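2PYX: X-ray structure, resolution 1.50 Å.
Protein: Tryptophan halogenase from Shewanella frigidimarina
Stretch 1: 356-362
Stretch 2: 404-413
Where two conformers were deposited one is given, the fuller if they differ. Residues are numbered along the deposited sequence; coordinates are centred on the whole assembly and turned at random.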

ATOM      1  N   PHE A 356      -8.590  -8.010   1.027  1.00 11.89           N
ATOM      2  CA  PHE A 356      -8.505  -6.748   1.712  1.00 12.69           C
ATOM      3  C   PHE A 356      -8.334  -6.985   3.185  1.00 12.12           C
ATOM      4  O   PHE A 356      -9.056  -7.802   3.785  1.00 13.58           O
ATOM      5  N   ILE A 357      -7.476  -6.175   3.785  1.00 12.15           N
ATOM      6  CA  ILE A 357      -7.294  -6.164   5.225  1.00 12.03           C
ATOM      7  C   ILE A 357      -7.189  -4.701   5.659  1.00 13.10           C
ATOM      8  O   ILE A 357      -7.142  -3.800   4.815  1.00 13.37           O
ATOM      9  N   GLU A 358      -7.069  -4.469   6.967  1.00  9.63           N
ATOM     10  CA  GLU A 358      -6.776  -3.122   7.459  1.00 10.69           C
ATOM     11  C   GLU A 358      -5.618  -2.468   6.692  1.00 10.56           C
ATOM     12  O   GLU A 358      -4.660  -3.156   6.264  1.00 11.02           O
ATOM     13  N   PRO A 359      -5.644  -1.143   6.546  1.00 10.03           N
ATOM     14  CA  PRO A 359      -4.628  -0.407   5.793  1.00 10.89           C
ATOM     15  C   PRO A 359      -3.308  -0.180   6.520  1.00  9.05           C
ATOM     16  O   PRO A 359      -2.576   0.769   6.206  1.00 12.98           O
ATOM     17  N   LEU A 360      -2.971  -1.072   7.457  1.00  9.58           N
ATOM     18  CA  LEU A 360      -1.689  -1.028   8.128  1.00 10.25           C
ATOM     19  C   LEU A 360      -0.668  -1.374   7.055  1.00 14.45           C
ATOM     20  O   LEU A 360      -0.754  -2.420   6.410  1.00 12.76           O
ATOM     21  N   GLU A 361       0.294  -0.508   6.888  1.00 12.07           N
ATOM     22  CA  GLU A 361       1.323  -0.602   5.862  1.00 10.10           C
ATOM     23  C   GLU A 361       0.791  -0.432   4.433  1.00 11.20           C
ATOM     24  O   GLU A 361       1.539  -0.717   3.474  1.00 11.77           O
ATOM     25  N   ALA A 362      -0.451   0.019   4.270  1.00  9.12           N
ATOM     26  CA  ALA A 362      -0.952   0.479   2.981  1.00 11.13           C
ATOM     27  C   ALA A 362      -0.728  -0.552   1.861  1.00 11.17           C
ATOM     28  O   ALA A 362      -0.114  -0.267   0.826  1.00 13.85           O
ATOM     29  N   ILE A 404       2.294 -10.256   3.659  1.00  7.22           N
ATOM     30  CA  ILE A 404       1.535  -9.108   4.171  1.00  7.78           C
ATOM     31  C   ILE A 404       0.988  -9.476   5.549  1.00  7.88           C
ATOM     32  O   ILE A 404       1.106  -8.724   6.506  1.00  8.16           O
ATOM     33  N   ILE A 405       0.374 -10.646   5.683  1.00  7.46           N
ATOM     34  CA  ILE A 405      -0.235 -11.010   6.947  1.00  7.89           C
ATOM     35  C   ILE A 405       0.840 -11.083   8.046  1.00  8.42           C
ATOM     36  O   ILE A 405       0.688 -10.572   9.175  1.00  8.95           O
ATOM     37  N   ASP A 406       1.963 -11.699   7.709  1.00  7.53           N
ATOM     38  CA  ASP A 406       3.011 -11.876   8.691  1.00  7.04           C
ATOM     39  C   ASP A 406       3.627 -10.528   9.069  1.00  8.51           C
ATOM     40  O   ASP A 406       3.922 -10.269  10.241  1.00  8.94           O
ATOM     41  N   PHE A 407       3.851  -9.677   8.075  1.00  6.17           N
ATOM     42  CA  PHE A 407       4.471  -8.376   8.330  1.00  7.35           C
ATOM     43  C   PHE A 407       3.552  -7.513   9.201  1.00  8.03           C
ATOM     44  O   PHE A 407       3.998  -6.880  10.162  1.00  8.05           O
ATOM     45  N   LEU A 408       2.268  -7.464   8.852  1.00  6.87           N
ATOM     46  CA  LEU A 408       1.315  -6.708   9.680  1.00  7.00           C
ATOM     47  C   LEU A 408       1.251  -7.271  11.077  1.00  7.35           C
ATOM     48  O   LEU A 408       1.345  -6.548  12.052  1.00  8.05           O
ATOM     49  N   LYS A 409       1.127  -8.593  11.190  1.00  7.37           N
ATOM     50  CA  LYS A 409       1.035  -9.218  12.520  1.00  7.13           C
ATOM     51  C   LYS A 409       2.264  -8.918  13.377  1.00  7.72           C
ATOM     52  O   LYS A 409       2.150  -8.736  14.602  1.00  8.42           O
ATOM     53  N   LEU A 410       3.448  -8.882  12.758  1.00  6.74           N
ATOM     54  CA  LEU A 410       4.689  -8.531  13.468  1.00  8.16           C
ATOM     55  C   LEU A 410       4.535  -7.250  14.288  1.00  6.31           C
ATOM     56  O   LEU A 410       5.097  -7.132  15.356  1.00  8.45           O
ATOM     57  N   HIS A 411       3.834  -6.253  13.729  1.00  7.27           N
ATOM     58  CA  HIS A 411       3.673  -4.955  14.377  1.00  8.00           C
ATOM     59  C   HIS A 411       3.004  -5.130  15.731  1.00  7.17           C
ATOM     60  O   HIS A 411       3.295  -4.359  16.671  1.00  8.85           O
ATOM     61  N   TYR A 412       2.094  -6.075  15.835  1.00  7.57           N
ATOM     62  CA  TYR A 412       1.369  -6.331  17.087  1.00  9.08           C
ATOM     63  C   TYR A 412       2.127  -7.238  18.025  1.00  8.23           C
ATOM     64  O   TYR A 412       2.119  -7.059  19.241  1.00  8.76           O
ATOM     65  N   VAL A 413       2.716  -8.287  17.481  1.00  6.99           N
ATOM     66  CA  VAL A 413       3.222  -9.390  18.336  0.50  8.63           C
ATOM     67  C   VAL A 413       4.352  -8.978  19.245  1.00 10.00           C
ATOM     68  O   VAL A 413       4.530  -9.545  20.326  1.00 12.30           O
TER

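A short loop, 356-362, lies against one side of a helix that runs through 404-413, and the two bury 447 Å² of surface between them. Four loop residues, Ile-357, Glu-358, Leu-360 and Glu-361, direct their CA-to-CB bonds toward the helix, whereas those of Pro-359 and Ala-362 point away.

The apolar contacts centre on Leu-408, whose CA-to-CB bond points sideways but whose end comes nearer the loop in an m,p conformation (chi1 -86°, chi2 54°). Ile-357, in the p,t rotamer, sets its CD1 against two helix residues one turn apart: Ile-357 CD1 lies 3.1 Å from Leu-408 CD2, a very tight approach, and 3.4 Å from Ile-404 CG2. The beta-branched side chain also has a second methyl to offer, and Ile-357 CG2 rests 4.1 Å from CD1 of Ile-405, an m,m side chain whose CA-to-CB bond points sideways but whose end comes nearer the loop. Leu-360, in the t,p rotamer, takes up the next part of the helix. Leu-360 CD2 packs 4.0 Å from Leu-408 CG and 3.8 Å from Tyr-412 CE2, and it sits over one face of the His-411 ring, 4.2 Å from His-411 CG. Leucine suits this place: CD2 is a compact apolar methyl that meets Leu-408 and the rings of His-411 and Tyr-412 together.

The polar contacts use the two glutamates, each paired with a ring that carries a donor. Glu-358 (chi1 p, chi2 t) passes its CG 4.2 Å from Leu-408 CD2, so its aliphatic portion borders the apolar cluster while its carboxylate reaches farther along the helix. There the hydroxyl of Tyr-412, an m rotamer, donates a short hydrogen bond, 2.6 Å from Tyr-412 OH to Glu-358 OE2. OE2 of Glu-358 lies at the edge of the ring, near its plane, and Leu-360 CD2 meets the same ring obliquely. Both Glu-358 carboxylate oxygens also have partners elsewhere in the structure.

Glu-361 adopts the m,m rotamer, placing its carboxylate beside Phe-407 and His-411. Glu-361 CD comes within 3.5 Å of Phe-407 CE2, obliquely to the ring, and Glu-361 CB lies 4.0 Å from Leu-408 CD1. His-411 (chi1 m) donates from NE2 to Glu-361 OE2 at 2.7 Å, with an N-H...acceptor angle of 154°. The other ring nitrogen, His-411 ND1, donates to Phe-407 O at 2.7 Å, one turn back in the helix. Histidine fits here because its two nitrogens can anchor the ring to its own helix and to the loop at once.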

ATOM      1  CB  PHE A 356      -9.764  -5.935   1.494  1.00 13.59           C
ATOM      2  CG  PHE A 356      -9.695  -4.562   2.102  1.00 19.20           C
ATOM      3  CD1 PHE A 356      -8.912  -3.583   1.528  1.00 20.08           C
ATOM      4  CD2 PHE A 356     -10.349  -4.288   3.283  1.00 19.67           C
ATOM      5  CE1 PHE A 356      -8.820  -2.317   2.104  1.00 24.10           C
ATOM      6  CE2 PHE A 356     -10.268  -3.025   3.868  1.00 24.95           C
ATOM      7  CZ  PHE A 356      -9.493  -2.055   3.287  1.00 20.67           C
ATOM      8  CB  ILE A 357      -6.016  -6.920   5.612  1.00 14.90           C
ATOM      9  CG1 ILE A 357      -4.850  -6.400   4.714  1.00 22.29           C
ATOM     10  CG2 ILE A 357      -6.218  -8.447   5.396  1.00 13.40           C
ATOM     11  CD1 ILE A 357      -3.576  -6.726   5.172  1.00 27.89           C
ATOM     12  CB  GLU A 358      -6.387  -3.207   8.947  1.00  9.12           C
ATOM     13  CG  GLU A 358      -5.100  -3.979   9.199  1.00 11.24           C
ATOM     14  CD  GLU A 358      -4.980  -4.346  10.633  1.00  9.42           C
ATOM     15  OE1 GLU A 358      -5.723  -5.251  11.063  1.00 10.26           O
ATOM     16  OE2 GLU A 358      -4.204  -3.655  11.346  1.00 10.05           O
ATOM     17  CB  PRO A 359      -5.326   0.931   5.520  1.00 11.17           C
ATOM     18  CG  PRO A 359      -6.229   1.087   6.654  1.00 11.03           C
ATOM     19  CD  PRO A 359      -6.742  -0.261   6.998  1.00 11.27           C
ATOM     20  CB  LEU A 360      -1.628  -2.062   9.241  1.00  9.43           C
ATOM     21  CG  LEU A 360      -0.399  -2.164  10.143  1.00 10.54           C
ATOM     22  CD1 LEU A 360      -0.158  -0.865  10.825  1.00 14.50           C
ATOM     23  CD2 LEU A 360      -0.563  -3.243  11.184  1.00 11.21           C
ATOM     24  CB  GLU A 361       2.185  -1.857   5.986  1.00  9.43           C
ATOM     25  CG  GLU A 361       2.965  -1.902   7.285  1.00 10.28           C
ATOM     26  CD  GLU A 361       4.134  -0.938   7.337  1.00 11.20           C
ATOM     27  OE1 GLU A 361       4.462  -0.318   6.297  1.00 11.84           O
ATOM     28  OE2 GLU A 361       4.718  -0.806   8.422  1.00 10.57           O
ATOM     29  CB  ALA A 362      -0.348   1.873   2.641  1.00 13.58           C
ATOM     30  CB  ILE A 404       0.392  -8.751   3.202  1.00  7.83           C
ATOM     31  CG1 ILE A 404       0.938  -8.062   1.960  1.00 11.03           C
ATOM     32  CG2 ILE A 404      -0.636  -7.896   3.915  1.00 10.42           C
ATOM     33  CD1 ILE A 404       0.015  -8.082   0.810  1.00 11.48           C
ATOM     34  CB  ILE A 405      -1.057 -12.292   6.860  1.00  9.18           C
ATOM     35  CG1 ILE A 405      -2.218 -12.137   5.872  1.00  8.55           C
ATOM     36  CG2 ILE A 405      -1.586 -12.682   8.265  1.00 11.04           C
ATOM     37  CD1 ILE A 405      -3.136 -10.991   6.190  1.00 11.40           C
ATOM     38  CB  ASP A 406       4.132 -12.782   8.143  1.00  6.29           C
ATOM     39  CG  ASP A 406       3.744 -14.238   8.104  1.00 10.15           C
ATOM     40  OD1 ASP A 406       2.625 -14.622   8.532  1.00 13.14           O
ATOM     41  OD2 ASP A 406       4.622 -15.035   7.623  1.00 16.42           O
ATOM     42  CB  PHE A 407       4.850  -7.651   7.027  1.00  8.53           C
ATOM     43  CG  PHE A 407       5.567  -6.342   7.256  1.00  7.69           C
ATOM     44  CD1 PHE A 407       6.650  -6.265   8.110  1.00  7.82           C
ATOM     45  CD2 PHE A 407       5.135  -5.184   6.634  1.00  9.01           C
ATOM     46  CE1 PHE A 407       7.320  -5.046   8.314  1.00  8.69           C
ATOM     47  CE2 PHE A 407       5.803  -3.980   6.819  1.00  8.45           C
ATOM     48  CZ  PHE A 407       6.887  -3.917   7.662  1.00  9.05           C
ATOM     49  CB  LEU A 408      -0.059  -6.703   9.044  1.00  6.69           C
ATOM     50  CG  LEU A 408      -0.286  -5.591   8.017  1.00  8.53           C
ATOM     51  CD1 LEU A 408       0.756  -5.525   6.905  1.00 10.55           C
ATOM     52  CD2 LEU A 408      -1.700  -5.675   7.444  1.00  8.29           C
ATOM     53  CB  LYS A 409       0.843 -10.718  12.375  1.00  7.22           C
ATOM     54  CG  LYS A 409       0.722 -11.476  13.706  1.00  8.39           C
ATOM     55  CD  LYS A 409      -0.504 -10.976  14.551  1.00  9.16           C
ATOM     56  CE  LYS A 409      -0.675 -11.844  15.784  1.00  9.82           C
ATOM     57  NZ  LYS A 409      -2.049 -11.731  16.426  1.00  7.44           N
ATOM     58  CB  LEU A 410       5.838  -8.330  12.447  1.00  7.84           C
ATOM     59  CG  LEU A 410       7.227  -8.005  13.041  1.00  8.58           C
ATOM     60  CD1 LEU A 410       7.760  -9.100  13.895  1.00 10.29           C
ATOM     61  CD2 LEU A 410       8.250  -7.700  11.918  1.00  9.99           C
ATOM     62  CB  HIS A 411       2.838  -3.988  13.549  1.00  7.76           C
ATOM     63  CG  HIS A 411       3.471  -3.529  12.263  1.00  7.40           C
ATOM     64  ND1 HIS A 411       3.792  -4.402  11.236  1.00  8.41           N
ATOM     65  CD2 HIS A 411       3.801  -2.291  11.823  1.00  8.16           C
ATOM     66  CE1 HIS A 411       4.268  -3.700  10.214  1.00  8.83           C
ATOM     67  NE2 HIS A 411       4.281  -2.418  10.541  1.00  9.20           N
ATOM     68  CB  TYR A 412       0.007  -6.981  16.797  1.00  8.69           C
ATOM     69  CG  TYR A 412      -0.937  -6.130  16.007  1.00  7.97           C
ATOM     70  CD1 TYR A 412      -1.739  -5.198  16.645  1.00  9.27           C
ATOM     71  CD2 TYR A 412      -1.061  -6.221  14.619  1.00  8.18           C
ATOM     72  CE1 TYR A 412      -2.590  -4.420  15.934  1.00  8.27           C
ATOM     73  CE2 TYR A 412      -1.957  -5.442  13.915  1.00  7.94           C
ATOM     74  CZ  TYR A 412      -2.716  -4.529  14.579  1.00  7.32           C
ATOM     75  OH  TYR A 412      -3.609  -3.738  13.874  1.00  8.92           O
ATOM     76  CB  VAL A 413       3.765 -10.581  17.531  0.50 10.54           C
ATOM     77  CG1 VAL A 413       4.417 -11.656  18.493  0.50  8.45           C
ATOM     78  CG2 VAL A 413       2.706 -11.216  16.762  0.50 13.70           C
TER